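Long-range contacts in NADPH-ferredoxin reductase FprA (Mycobacterium tuberculosis, PDB 1LQT), which transfers electrons between NADPH and ferredoxin through a bound FAD cofactor, and may supply electrons to cytochrome P450 systems: residues A[143-148]-A[315-320]; A[149-154]-A[311-316]; A[193-198]-A[268-273]; A[220-225]-A[262-267]; A[289-294]-A[305-310]. All coordinates share one frame; numbering follows the deposited sequence.

Contact 1: A[143-148]-A[315-320]; sequences PDLSGA and AQLVVR
At the N-terminal ends of strands 149-153 and 317-320 of the NADP-binding domain, the loop 143-148, which leads into the first, lies against the second. Its apolar part is a pairing of leucines. Leu317 has CG anti to its backbone N (chi1 177°), whereas Leu145 has CG anti to its carbonyl carbon (chi1 -57°); the two side chains run side by side in the same direction and meet at their methyls, Leu145 CD2 to Leu317 CD2 at 3.7 Å. Trp131 of helix 125-132 packs on Leu145, so branched apolar chains suit these buried places. Gln316 bends at chi2 (80°) and folds back over Gly147, with Gln316 CB 4.0 Å from Gly147 CA. Gln316 OE1 passes so near Gly147 that only a residue without a side chain fits. That oxygen serves as acceptor for the backbone N of Arg149. A water donates to Asp144 O and to Gln316 O, 2.8 Å from each, and so joins the two backbones. The loop is shaped by an Asx turn: Asp144 OD1 accepts from Ser146 N at 2.9 Å, the donor standing above the carboxylate plane, and, on the syn lone pair of that oxygen, from Ser146 OG at 2.6 Å. The loop thus delivers the chain into a parallel, Rossmann-type NADP-binding sheet, its leucines covered by Leu166 of helix 157-167.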
# COMPACT_ATOMS: atom_id res chain seq x y z
N PRO A 143 -10.25 -6.25 14.61
CA PRO A 143 -11.40 -6.98 14.09
C PRO A 143 -11.63 -8.24 14.90
O PRO A 143 -10.70 -8.85 15.43
CB PRO A 143 -10.97 -7.33 12.68
CG PRO A 143 -9.50 -7.48 12.78
CD PRO A 143 -9.07 -6.40 13.73
N ASP A 144 -12.89 -8.63 14.99
CA ASP A 144 -13.25 -9.91 15.59
C ASP A 144 -13.00 -11.00 14.55
O ASP A 144 -13.66 -11.03 13.50
CB ASP A 144 -14.72 -9.87 16.01
CG ASP A 144 -15.19 -11.14 16.71
OD1 ASP A 144 -14.48 -12.15 16.71
OD2 ASP A 144 -16.31 -11.15 17.25
N LEU A 145 -12.03 -11.86 14.83
CA LEU A 145 -11.62 -12.92 13.94
C LEU A 145 -12.10 -14.28 14.43
O LEU A 145 -11.57 -15.30 14.03
CB LEU A 145 -10.10 -12.91 13.77
CG LEU A 145 -9.56 -11.59 13.26
CD1 LEU A 145 -8.05 -11.70 13.05
CD2 LEU A 145 -10.24 -11.16 11.98
N SER A 146 -13.14 -14.30 15.26
CA SER A 146 -13.61 -15.55 15.87
C SER A 146 -14.67 -16.28 15.06
O SER A 146 -14.98 -17.42 15.37
CB SER A 146 -14.14 -15.30 17.28
OG SER A 146 -15.35 -14.58 17.27
N GLY A 147 -15.26 -15.64 14.05
CA GLY A 147 -16.31 -16.26 13.29
C GLY A 147 -15.78 -17.18 12.22
O GLY A 147 -14.72 -16.94 11.64
N ALA A 148 -16.56 -18.17 11.86
CA ALA A 148 -16.11 -19.18 10.95
C ALA A 148 -15.86 -18.77 9.52
O ALA A 148 -15.08 -19.42 8.85
CB ALA A 148 -17.07 -20.39 10.98
N ALA A 315 -21.60 -14.72 7.14
CA ALA A 315 -20.23 -14.27 7.27
C ALA A 315 -20.13 -13.36 8.45
O ALA A 315 -21.07 -12.64 8.73
CB ALA A 315 -19.77 -13.57 6.02
N GLN A 316 -18.97 -13.37 9.11
CA GLN A 316 -18.80 -12.53 10.30
C GLN A 316 -17.72 -11.47 10.14
O GLN A 316 -17.54 -10.64 11.02
CB GLN A 316 -18.55 -13.40 11.53
CG GLN A 316 -19.63 -14.43 11.75
CD GLN A 316 -19.44 -15.64 10.86
OE1 GLN A 316 -18.31 -16.05 10.62
NE2 GLN A 316 -20.56 -16.26 10.41
N LEU A 317 -17.04 -11.48 9.00
CA LEU A 317 -16.03 -10.48 8.64
C LEU A 317 -16.11 -10.30 7.15
O LEU A 317 -16.12 -11.28 6.41
CB LEU A 317 -14.63 -10.97 9.00
CG LEU A 317 -13.47 -10.04 8.61
CD1 LEU A 317 -13.50 -8.75 9.38
CD2 LEU A 317 -12.15 -10.77 8.78
N VAL A 318 -16.17 -9.05 6.70
CA VAL A 318 -16.09 -8.70 5.29
C VAL A 318 -14.94 -7.69 5.17
O VAL A 318 -14.97 -6.64 5.81
CB VAL A 318 -17.40 -8.09 4.76
CG1 VAL A 318 -17.21 -7.61 3.32
CG2 VAL A 318 -18.51 -9.10 4.83
N VAL A 319 -13.95 -8.04 4.38
CA VAL A 319 -12.84 -7.16 4.09
C VAL A 319 -12.93 -6.78 2.62
O VAL A 319 -12.85 -7.62 1.74
CB VAL A 319 -11.48 -7.80 4.34
CG1 VAL A 319 -10.36 -6.80 4.08
CG2 VAL A 319 -11.39 -8.34 5.76
N ARG A 320 -13.13 -5.49 2.35
CA ARG A 320 -13.13 -5.01 0.98
C ARG A 320 -11.70 -4.71 0.56
O ARG A 320 -11.03 -3.87 1.14
CB ARG A 320 -14.05 -3.80 0.78
CG ARG A 320 -13.67 -2.55 1.55
CD ARG A 320 -14.62 -1.40 1.30
NE ARG A 320 -14.28 -0.24 2.11
CZ ARG A 320 -14.67 -0.07 3.35
NH1 ARG A 320 -15.41 -0.95 4.01
NH2 ARG A 320 -14.33 1.04 3.98
O HOH W 1 -15.51 -9.31 12.37

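Contact 2: A[149-154]-A[311-316]; sequences RAVVIG and EELPAQ
Arg149 sets its CG anti to the backbone N (chi1 -178°), runs straight through CG, and turns at chi3 (-68°), which swings the guanidinium across Leu313 and Pro314. Arg149 NH1 then donates to Pro314 O at 2.9 Å; the acceptor lies in the guanidinium plane. Leu313, crossing at about a right angle, puts CD1 over one guanidinium face, 3.8 Å from Arg149 NH1. The backbone is held as well: Arg149 N donates to Gln316 OE1 at 2.9 Å, almost straight and in the carbonyl plane, and Arg149 O receives Gln316 N at 3.0 Å. Further in, the small CB of Ala315 sits 3.8 Å from Val151 CG2. The strand leads on to Ile153 and Gly154, which touch the bound NADP derivative, Gly154 opening what looks like a Rossmann-type glycine-rich pattern. Arginine suits the start of this inner strand because its apolar shaft can lie on leucine while NE makes a salt bridge to Glu193; that charge and the Pro314 carbonyl together probably hold the guanidinium's rotation.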
# COMPACT_ATOMS: atom_id res chain seq x y z
N ARG A 149 -16.56 -17.76 9.03
CA ARG A 149 -16.39 -17.38 7.62
C ARG A 149 -16.07 -15.90 7.49
O ARG A 149 -16.75 -15.04 8.07
CB ARG A 149 -17.62 -17.69 6.77
CG ARG A 149 -17.42 -17.33 5.30
CD ARG A 149 -18.56 -17.69 4.37
NE ARG A 149 -18.70 -19.14 4.24
CZ ARG A 149 -19.72 -19.86 4.74
NH1 ARG A 149 -20.73 -19.31 5.39
NH2 ARG A 149 -19.73 -21.16 4.58
N ALA A 150 -15.04 -15.64 6.69
CA ALA A 150 -14.71 -14.28 6.27
C ALA A 150 -14.90 -14.20 4.75
O ALA A 150 -14.66 -15.17 4.03
CB ALA A 150 -13.29 -13.95 6.63
N VAL A 151 -15.29 -13.02 4.28
CA VAL A 151 -15.44 -12.73 2.86
C VAL A 151 -14.52 -11.58 2.53
O VAL A 151 -14.51 -10.57 3.21
CB VAL A 151 -16.88 -12.41 2.55
CG1 VAL A 151 -17.04 -11.94 1.12
CG2 VAL A 151 -17.77 -13.64 2.79
N VAL A 152 -13.75 -11.76 1.46
CA VAL A 152 -12.85 -10.75 0.93
C VAL A 152 -13.35 -10.38 -0.45
O VAL A 152 -13.51 -11.23 -1.32
CB VAL A 152 -11.41 -11.25 0.87
CG1 VAL A 152 -10.50 -10.17 0.28
CG2 VAL A 152 -10.90 -11.66 2.24
N ILE A 153 -13.60 -9.10 -0.66
CA ILE A 153 -14.06 -8.59 -1.96
C ILE A 153 -12.85 -8.09 -2.75
O ILE A 153 -12.09 -7.30 -2.23
CB ILE A 153 -15.07 -7.46 -1.81
CG1 ILE A 153 -16.21 -7.82 -0.85
CG2 ILE A 153 -15.58 -7.04 -3.18
CD1 ILE A 153 -17.01 -9.04 -1.21
N GLY A 154 -12.70 -8.56 -3.98
CA GLY A 154 -11.68 -8.07 -4.88
C GLY A 154 -10.79 -9.18 -5.40
O GLY A 154 -10.69 -10.25 -4.81
N GLU A 311 -28.18 -14.11 -3.65
CA GLU A 311 -27.82 -15.25 -2.80
C GLU A 311 -27.36 -14.62 -1.48
O GLU A 311 -26.70 -13.60 -1.50
CB GLU A 311 -26.59 -15.96 -3.47
CG GLU A 311 -25.84 -17.05 -2.75
CD GLU A 311 -24.49 -17.36 -3.40
OE1 GLU A 311 -23.63 -17.98 -2.72
OE2 GLU A 311 -24.27 -16.99 -4.58
N GLU A 312 -27.68 -15.22 -0.35
CA GLU A 312 -27.15 -14.76 0.94
C GLU A 312 -26.23 -15.85 1.50
O GLU A 312 -26.51 -17.05 1.37
CB GLU A 312 -28.27 -14.39 1.94
CG GLU A 312 -29.23 -13.33 1.40
CD GLU A 312 -30.04 -12.59 2.46
OE1 GLU A 312 -29.93 -12.94 3.64
OE2 GLU A 312 -30.75 -11.62 2.07
N LEU A 313 -25.14 -15.42 2.11
CA LEU A 313 -24.14 -16.30 2.70
C LEU A 313 -23.81 -15.81 4.11
O LEU A 313 -23.55 -14.62 4.27
CB LEU A 313 -22.88 -16.19 1.84
CG LEU A 313 -21.70 -17.09 2.16
CD1 LEU A 313 -22.04 -18.54 1.93
CD2 LEU A 313 -20.52 -16.69 1.26
N PRO A 314 -23.81 -16.66 5.14
CA PRO A 314 -23.39 -16.19 6.47
C PRO A 314 -21.93 -15.79 6.46
O PRO A 314 -21.12 -16.47 5.85
CB PRO A 314 -23.60 -17.40 7.37
CG PRO A 314 -24.50 -18.31 6.57
CD PRO A 314 -24.20 -18.08 5.14
N ALA A 315 -21.60 -14.72 7.14
CA ALA A 315 -20.23 -14.27 7.27
C ALA A 315 -20.13 -13.36 8.45
O ALA A 315 -21.07 -12.64 8.73
CB ALA A 315 -19.77 -13.57 6.02
N GLN A 316 -18.97 -13.37 9.11
CA GLN A 316 -18.80 -12.53 10.30
C GLN A 316 -17.72 -11.47 10.14
O GLN A 316 -17.54 -10.64 11.02
CB GLN A 316 -18.55 -13.40 11.53
CG GLN A 316 -19.63 -14.43 11.75
CD GLN A 316 -19.44 -15.64 10.86
OE1 GLN A 316 -18.31 -16.05 10.62
NE2 GLN A 316 -20.56 -16.26 10.41

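Contact 3: A[193-198]-A[268-273]; sequences EVVIVG and VFRFLT
Strands 193-197 and 268-270 run parallel, their axes 4.7 Å apart and inclined by 24°, with Val195, Ile196 and Val197 paired to Val268, Phe269 and Arg270. Nearly straight bonds alternate between them, among them Ile196 N to Val268 O at 2.7 Å and Gly198 N to Arg270 O at 2.9 Å. On one face, Ile196 CD1 lies over the Phe269 ring in a CH-pi contact, 4.1 Å from its centroid. On the other, Val195 CG1 lies against Arg270 CG at 3.9 Å, and Val268 CG2 rests 3.7 Å from OE1 of Glu193, whose carboxylate is held by Arg266 and Arg149. Beta-branched residues suit these extended positions. Arg270 bends at chi2 and chi3, carrying its tip away to a salt bridge with Glu311. Beyond the strand end Thr273 CG2 meets Val197 CG1 at 3.6 Å, and Thr273 N reaches a lone pair of Gly198 O. Phe271 packs on Asn155, an NADP-binding residue by similarity. The Ile196 and Phe269 face is covered by helix 157-167, while strand 149-153 flanks 193-197 on its other edge.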
# COMPACT_ATOMS: atom_id res chain seq x y z
N GLU A 193 -13.02 -20.57 6.76
CA GLU A 193 -13.17 -20.38 5.33
C GLU A 193 -13.09 -18.90 5.01
O GLU A 193 -13.73 -18.09 5.68
CB GLU A 193 -14.53 -20.90 4.83
CG GLU A 193 -14.77 -20.74 3.35
CD GLU A 193 -16.03 -21.44 2.88
OE1 GLU A 193 -15.97 -22.65 2.68
OE2 GLU A 193 -17.07 -20.78 2.74
N VAL A 194 -12.31 -18.57 3.99
CA VAL A 194 -12.32 -17.25 3.39
C VAL A 194 -12.83 -17.40 1.97
O VAL A 194 -12.31 -18.21 1.22
CB VAL A 194 -10.92 -16.61 3.36
CG1 VAL A 194 -10.96 -15.27 2.64
CG2 VAL A 194 -10.37 -16.42 4.76
N VAL A 195 -13.83 -16.62 1.63
CA VAL A 195 -14.36 -16.60 0.27
C VAL A 195 -13.90 -15.30 -0.38
O VAL A 195 -14.18 -14.21 0.10
CB VAL A 195 -15.88 -16.68 0.22
CG1 VAL A 195 -16.34 -16.80 -1.20
CG2 VAL A 195 -16.37 -17.87 1.05
N ILE A 196 -13.11 -15.42 -1.44
CA ILE A 196 -12.59 -14.29 -2.24
C ILE A 196 -13.54 -14.11 -3.40
O ILE A 196 -13.72 -15.01 -4.22
CB ILE A 196 -11.19 -14.57 -2.73
CG1 ILE A 196 -10.26 -14.80 -1.55
CG2 ILE A 196 -10.70 -13.42 -3.61
CD1 ILE A 196 -8.89 -15.24 -1.93
N VAL A 197 -14.13 -12.93 -3.48
CA VAL A 197 -15.25 -12.65 -4.38
C VAL A 197 -14.83 -11.59 -5.40
O VAL A 197 -14.62 -10.42 -5.05
CB VAL A 197 -16.46 -12.15 -3.56
CG1 VAL A 197 -17.66 -11.95 -4.45
CG2 VAL A 197 -16.80 -13.13 -2.45
N GLY A 198 -14.74 -12.01 -6.66
CA GLY A 198 -14.36 -11.16 -7.78
C GLY A 198 -15.57 -10.83 -8.63
O GLY A 198 -16.32 -11.71 -9.00
N VAL A 268 -11.67 -20.06 -0.79
CA VAL A 268 -12.58 -20.30 -1.91
C VAL A 268 -12.58 -19.10 -2.85
O VAL A 268 -12.70 -17.96 -2.39
CB VAL A 268 -14.03 -20.49 -1.37
CG1 VAL A 268 -15.00 -20.72 -2.51
CG2 VAL A 268 -14.12 -21.62 -0.37
N PHE A 269 -12.46 -19.36 -4.14
CA PHE A 269 -12.54 -18.29 -5.15
C PHE A 269 -13.89 -18.36 -5.85
O PHE A 269 -14.24 -19.37 -6.44
CB PHE A 269 -11.45 -18.42 -6.20
CG PHE A 269 -10.06 -18.07 -5.69
CD1 PHE A 269 -9.34 -18.97 -4.95
CD2 PHE A 269 -9.51 -16.85 -5.95
CE1 PHE A 269 -8.08 -18.67 -4.48
CE2 PHE A 269 -8.26 -16.53 -5.49
CZ PHE A 269 -7.54 -17.42 -4.74
N ARG A 270 -14.60 -17.23 -5.81
CA ARG A 270 -15.86 -17.04 -6.54
C ARG A 270 -15.67 -15.85 -7.48
O ARG A 270 -15.26 -14.79 -7.05
CB ARG A 270 -16.97 -16.71 -5.56
CG ARG A 270 -17.45 -17.89 -4.74
CD ARG A 270 -18.41 -18.80 -5.45
NE ARG A 270 -19.62 -18.12 -5.92
CZ ARG A 270 -20.71 -17.84 -5.20
NH1 ARG A 270 -20.85 -18.19 -3.94
NH2 ARG A 270 -21.72 -17.24 -5.79
N PHE A 271 -15.91 -16.05 -8.76
CA PHE A 271 -15.82 -15.01 -9.75
C PHE A 271 -17.24 -14.63 -10.19
O PHE A 271 -18.23 -15.22 -9.80
CB PHE A 271 -14.97 -15.44 -10.93
CG PHE A 271 -13.56 -15.78 -10.55
CD1 PHE A 271 -12.57 -14.81 -10.52
CD2 PHE A 271 -13.21 -17.06 -10.19
CE1 PHE A 271 -11.28 -15.12 -10.18
CE2 PHE A 271 -11.92 -17.37 -9.84
CZ PHE A 271 -10.94 -16.39 -9.84
N LEU A 272 -17.31 -13.56 -10.98
CA LEU A 272 -18.56 -13.05 -11.54
C LEU A 272 -19.62 -12.86 -10.44
O LEU A 272 -20.80 -13.16 -10.60
CB LEU A 272 -19.08 -13.94 -12.65
CG LEU A 272 -18.16 -14.00 -13.85
CD1 LEU A 272 -18.62 -15.00 -14.88
CD2 LEU A 272 -18.00 -12.64 -14.50
N THR A 273 -19.18 -12.27 -9.33
CA THR A 273 -20.01 -12.10 -8.15
C THR A 273 -19.71 -10.74 -7.54
O THR A 273 -18.56 -10.40 -7.34
CB THR A 273 -19.75 -13.22 -7.14
OG1 THR A 273 -19.97 -14.48 -7.74
CG2 THR A 273 -20.68 -13.12 -5.95
O HOH W 2 -16.80 -8.67 -5.96

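Contact 4: A[220-225]-A[262-267]; sequences GVDVVI and PGHRRM
Met267 and Arg265, the two most deeply engaged residues, belong to one strand and share a face, with Val224 next in buried area. Met267 is gripped by its backbone: Met267 N donates to Asp222 O at 2.9 Å and Met267 O accepts from Val224 N at 2.8 Å. With CG anti to the backbone N and the chain bent only at chi3 (-65°), the flexible thioether reaches Ala163 and Leu167 of helix 157-167, while Met267 CB meets Val221 CG1 at 4.2 Å. Arg265 N donates to Gly220 O at 3.0 Å, a somewhat bent bond, and Arg265 O accepts from Asp222 N. A bend at chi3 brings Arg265 NH2 3.6 Å from Val221 CG2. Val224 turns toward the other strand, its CG2 over one face of the Arg266 guanidinium and 3.7 Å from Arg266 NH1; Arg266 NE is held by Glu193. On the sheet face of Asp222 and Arg266, Asp222, bridged to Arg261, sets OD2 over the imidazole of His264, 3.5 Å from its CG, the flat groups 19° apart. Helices 235-241 and 243-256 link the strands in a beta-alpha-beta crossover that leaves edge strand 221-224 and returns as 265-270 of a Rossmann-type sheet.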
# COMPACT_ATOMS: atom_id res chain seq x y z
N GLY A 220 -2.38 -26.66 6.07
CA GLY A 220 -3.70 -26.72 6.66
C GLY A 220 -4.80 -26.07 5.86
O GLY A 220 -5.96 -26.10 6.30
N VAL A 221 -4.47 -25.50 4.71
CA VAL A 221 -5.43 -24.79 3.90
C VAL A 221 -5.53 -25.41 2.54
O VAL A 221 -4.51 -25.67 1.88
CB VAL A 221 -4.99 -23.33 3.69
CG1 VAL A 221 -6.04 -22.53 2.89
CG2 VAL A 221 -4.71 -22.68 5.03
N ASP A 222 -6.75 -25.65 2.12
CA ASP A 222 -7.03 -26.03 0.74
C ASP A 222 -7.61 -24.85 -0.04
O ASP A 222 -8.53 -24.14 0.40
CB ASP A 222 -8.02 -27.15 0.69
CG ASP A 222 -7.43 -28.48 1.18
OD1 ASP A 222 -6.21 -28.65 1.33
OD2 ASP A 222 -8.17 -29.39 1.43
N VAL A 223 -7.10 -24.71 -1.24
CA VAL A 223 -7.61 -23.72 -2.18
C VAL A 223 -8.76 -24.38 -2.93
O VAL A 223 -8.61 -25.49 -3.43
CB VAL A 223 -6.52 -23.28 -3.12
CG1 VAL A 223 -7.07 -22.30 -4.13
CG2 VAL A 223 -5.40 -22.64 -2.35
N VAL A 224 -9.92 -23.74 -2.94
CA VAL A 224 -11.13 -24.28 -3.51
C VAL A 224 -11.57 -23.40 -4.67
O VAL A 224 -11.90 -22.24 -4.48
CB VAL A 224 -12.25 -24.36 -2.46
CG1 VAL A 224 -13.52 -24.88 -3.11
CG2 VAL A 224 -11.85 -25.21 -1.28
N ILE A 225 -11.58 -23.98 -5.87
CA ILE A 225 -12.16 -23.33 -7.03
C ILE A 225 -13.07 -24.33 -7.70
O ILE A 225 -12.60 -25.35 -8.21
CB ILE A 225 -11.13 -22.85 -8.01
CG1 ILE A 225 -10.08 -22.00 -7.30
CG2 ILE A 225 -11.81 -22.07 -9.14
CD1 ILE A 225 -9.07 -21.42 -8.20
N PRO A 262 -12.97 -32.79 3.52
CA PRO A 262 -13.35 -32.30 4.84
C PRO A 262 -12.15 -32.12 5.76
O PRO A 262 -11.13 -32.80 5.60
CB PRO A 262 -14.20 -33.47 5.38
CG PRO A 262 -14.73 -34.14 4.23
CD PRO A 262 -13.66 -34.06 3.23
N GLY A 263 -12.29 -31.20 6.70
CA GLY A 263 -11.35 -31.07 7.80
C GLY A 263 -10.28 -30.02 7.64
O GLY A 263 -9.47 -29.82 8.52
N HIS A 264 -10.25 -29.34 6.52
CA HIS A 264 -9.22 -28.37 6.24
C HIS A 264 -9.81 -26.98 6.25
O HIS A 264 -11.00 -26.80 6.06
CB HIS A 264 -8.61 -28.69 4.87
CG HIS A 264 -7.93 -30.02 4.83
ND1 HIS A 264 -6.57 -30.16 4.81
CD2 HIS A 264 -8.44 -31.28 4.84
CE1 HIS A 264 -6.25 -31.44 4.82
NE2 HIS A 264 -7.37 -32.15 4.83
N ARG A 265 -8.99 -25.99 6.51
CA ARG A 265 -9.43 -24.63 6.30
C ARG A 265 -9.50 -24.41 4.79
O ARG A 265 -8.82 -25.09 4.04
CB ARG A 265 -8.50 -23.64 6.99
CG ARG A 265 -8.44 -23.82 8.53
CD ARG A 265 -7.44 -22.83 9.20
NE ARG A 265 -6.10 -23.15 8.70
CZ ARG A 265 -4.93 -22.62 9.06
NH1 ARG A 265 -4.88 -21.61 9.95
NH2 ARG A 265 -3.80 -23.09 8.49
N ARG A 266 -10.36 -23.48 4.35
CA ARG A 266 -10.65 -23.32 2.93
C ARG A 266 -10.47 -21.87 2.47
O ARG A 266 -10.98 -20.97 3.11
CB ARG A 266 -12.11 -23.72 2.64
CG ARG A 266 -12.40 -25.20 2.80
CD ARG A 266 -13.90 -25.50 2.96
NE ARG A 266 -14.77 -24.97 1.91
CZ ARG A 266 -15.13 -25.61 0.80
NH1 ARG A 266 -14.64 -26.80 0.55
NH2 ARG A 266 -15.97 -25.03 -0.05
N MET A 267 -9.82 -21.70 1.32
CA MET A 267 -9.74 -20.44 0.62
C MET A 267 -10.48 -20.64 -0.68
O MET A 267 -9.98 -21.32 -1.57
CB MET A 267 -8.30 -20.04 0.37
CG MET A 267 -8.18 -18.64 -0.18
SD MET A 267 -6.49 -18.17 -0.59
CE MET A 267 -5.71 -18.17 1.02
O HOH W 3 -4.87 -28.41 3.94

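Contact 5: A[289-294]-A[305-310]; sequences LGRNEL and KDTGER
Arg291 starts its run with CB lying 3.7 Å from Glu309 OE1 and almost as near to Thr307 OG1. CG anti to the backbone N carries the chain out alongside Glu309, and Arg291 CD passes 3.6 Å from the same Glu309 OE1. A turn at chi3 (70°) then sets the guanidinium side-on to the carboxylate: Arg291 NE donates to Glu309 OE1 at 2.8 Å, from above the carboxylate plane, and Arg291 NH2 donates to the syn lone pair of Glu309 OE2 at 2.7 Å. The planes are 42° apart, so the salt bridge is twisted, and Thr307 CG2 lies over the centre of one guanidinium face. These residues belong to the beta hairpin of strands 286-296 and 302-314, where Glu293 and Lys305 form a hydrogen-bonded pair and Asn292 and Asp306 a non-hydrogen-bonded one. Asn292 ND2 bonds to Ser274 OG and Arg199 O, placing the hairpin beside the nucleotide site. Arg291 O is gripped twice by Thr307, from OG1 at 2.7 Å and from N at 2.9 Å, and Thr307 OG1 accepts Glu309 N in an ST turn. Asp306 OD1 accepts Gly308 N in an Asx turn, and Gly308, at a positive phi of 89°, suits that bend, while Arg310 grips both Asp306 oxygens end-on.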
# COMPACT_ATOMS: atom_id res chain seq x y z
N LEU A 289 -25.04 -11.55 -2.16
CA LEU A 289 -24.20 -11.59 -3.35
C LEU A 289 -25.07 -11.65 -4.60
O LEU A 289 -26.17 -12.21 -4.59
CB LEU A 289 -23.32 -12.85 -3.31
CG LEU A 289 -22.40 -12.95 -2.09
CD1 LEU A 289 -21.70 -14.30 -2.10
CD2 LEU A 289 -21.40 -11.82 -2.01
N GLY A 290 -24.57 -11.02 -5.65
CA GLY A 290 -25.23 -11.01 -6.94
C GLY A 290 -24.33 -11.59 -8.01
O GLY A 290 -23.13 -11.32 -8.05
N ARG A 291 -24.91 -12.36 -8.92
CA ARG A 291 -24.17 -12.92 -10.03
C ARG A 291 -24.14 -11.91 -11.17
O ARG A 291 -25.15 -11.32 -11.52
CB ARG A 291 -24.80 -14.25 -10.49
CG ARG A 291 -24.01 -14.94 -11.57
CD ARG A 291 -24.55 -16.30 -11.94
NE ARG A 291 -25.83 -16.26 -12.63
CZ ARG A 291 -25.98 -16.31 -13.95
NH1 ARG A 291 -24.95 -16.32 -14.74
NH2 ARG A 291 -27.23 -16.38 -14.44
N ASN A 292 -22.97 -11.82 -11.80
CA ASN A 292 -22.72 -10.99 -12.96
C ASN A 292 -22.47 -11.84 -14.20
O ASN A 292 -22.05 -13.00 -14.10
CB ASN A 292 -21.47 -10.13 -12.72
CG ASN A 292 -21.61 -9.25 -11.52
OD1 ASN A 292 -22.69 -8.71 -11.25
ND2 ASN A 292 -20.51 -9.06 -10.79
N GLU A 293 -22.66 -11.21 -15.35
CA GLU A 293 -22.19 -11.70 -16.63
C GLU A 293 -21.25 -10.66 -17.22
O GLU A 293 -21.38 -9.50 -16.95
CB GLU A 293 -23.35 -11.95 -17.58
CG GLU A 293 -24.30 -13.07 -17.12
CD GLU A 293 -25.55 -13.17 -17.94
OE1 GLU A 293 -26.19 -12.14 -18.15
OE2 GLU A 293 -25.91 -14.27 -18.39
N LEU A 294 -20.32 -11.09 -18.04
CA LEU A 294 -19.41 -10.20 -18.72
C LEU A 294 -20.03 -9.69 -20.01
O LEU A 294 -20.55 -10.46 -20.80
CB LEU A 294 -18.10 -10.90 -19.02
CG LEU A 294 -17.34 -11.31 -17.75
CD1 LEU A 294 -16.14 -12.13 -18.10
CD2 LEU A 294 -16.93 -10.15 -16.88
N LYS A 305 -21.99 -7.10 -15.59
CA LYS A 305 -23.39 -6.67 -15.60
C LYS A 305 -24.19 -7.57 -14.65
O LYS A 305 -24.19 -8.79 -14.78
CB LYS A 305 -23.98 -6.75 -17.00
CG LYS A 305 -25.39 -6.33 -17.13
CD LYS A 305 -25.87 -6.37 -18.57
CE LYS A 305 -27.32 -5.90 -18.72
NZ LYS A 305 -27.87 -6.36 -20.03
N ASP A 306 -24.86 -6.95 -13.71
CA ASP A 306 -25.69 -7.67 -12.74
C ASP A 306 -26.82 -8.42 -13.42
O ASP A 306 -27.56 -7.86 -14.22
CB ASP A 306 -26.25 -6.63 -11.78
CG ASP A 306 -27.15 -7.19 -10.72
OD1 ASP A 306 -26.95 -8.36 -10.30
OD2 ASP A 306 -28.04 -6.46 -10.24
N THR A 307 -26.97 -9.70 -13.08
CA THR A 307 -28.12 -10.49 -13.53
C THR A 307 -29.38 -10.24 -12.74
O THR A 307 -30.46 -10.62 -13.18
CB THR A 307 -27.87 -11.99 -13.36
OG1 THR A 307 -27.67 -12.31 -11.97
CG2 THR A 307 -26.70 -12.45 -14.16
N GLY A 308 -29.25 -9.64 -11.56
CA GLY A 308 -30.35 -9.48 -10.63
C GLY A 308 -30.57 -10.61 -9.66
O GLY A 308 -31.38 -10.51 -8.73
N GLU A 309 -29.89 -11.71 -9.86
CA GLU A 309 -29.99 -12.83 -8.95
C GLU A 309 -29.34 -12.49 -7.62
O GLU A 309 -28.31 -11.81 -7.58
CB GLU A 309 -29.27 -14.01 -9.55
CG GLU A 309 -29.90 -14.53 -10.82
CD GLU A 309 -29.02 -15.51 -11.56
OE1 GLU A 309 -28.05 -16.04 -10.96
OE2 GLU A 309 -29.27 -15.74 -12.78
N ARG A 310 -29.93 -13.01 -6.54
CA ARG A 310 -29.43 -12.73 -5.18
C ARG A 310 -29.29 -14.01 -4.38
O ARG A 310 -30.19 -14.84 -4.41
CB ARG A 310 -30.36 -11.74 -4.48
CG ARG A 310 -30.51 -10.43 -5.25
CD ARG A 310 -29.25 -9.59 -5.16
NE ARG A 310 -29.38 -8.32 -5.87
CZ ARG A 310 -28.88 -8.08 -7.08
NH1 ARG A 310 -28.23 -9.00 -7.76
NH2 ARG A 310 -29.01 -6.87 -7.61
O HOH W 4 -24.37 -8.23 -9.14
O HOH W 5 -26.38 -9.87 -16.64

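How the contacts relate
Contacts 1 to 4 all reach the same parallel sheet, contact 2 joining it to the antiparallel one. Contacts 1 and 2 share Ala315 and Gln316, their centres 8 Å apart; contact 2 meets contact 3 through the Arg149 to Glu193 salt bridge, and Glu193 also binds Arg266 of contact 4. Contact 5 lies in the antiparallel meander inserted before strand 317-320, the last of the parallel sheet in chain order; Leu289 N and Glu311 O join it to contact 2, Asn292 N and Leu272 O to contact 3. The bound NADP derivative touches Ile153 and Gly154 of contact 2, and lies about 6 Å from Gly198, 7 Å from the Asn292 side chain and 12 Å from that of Met267.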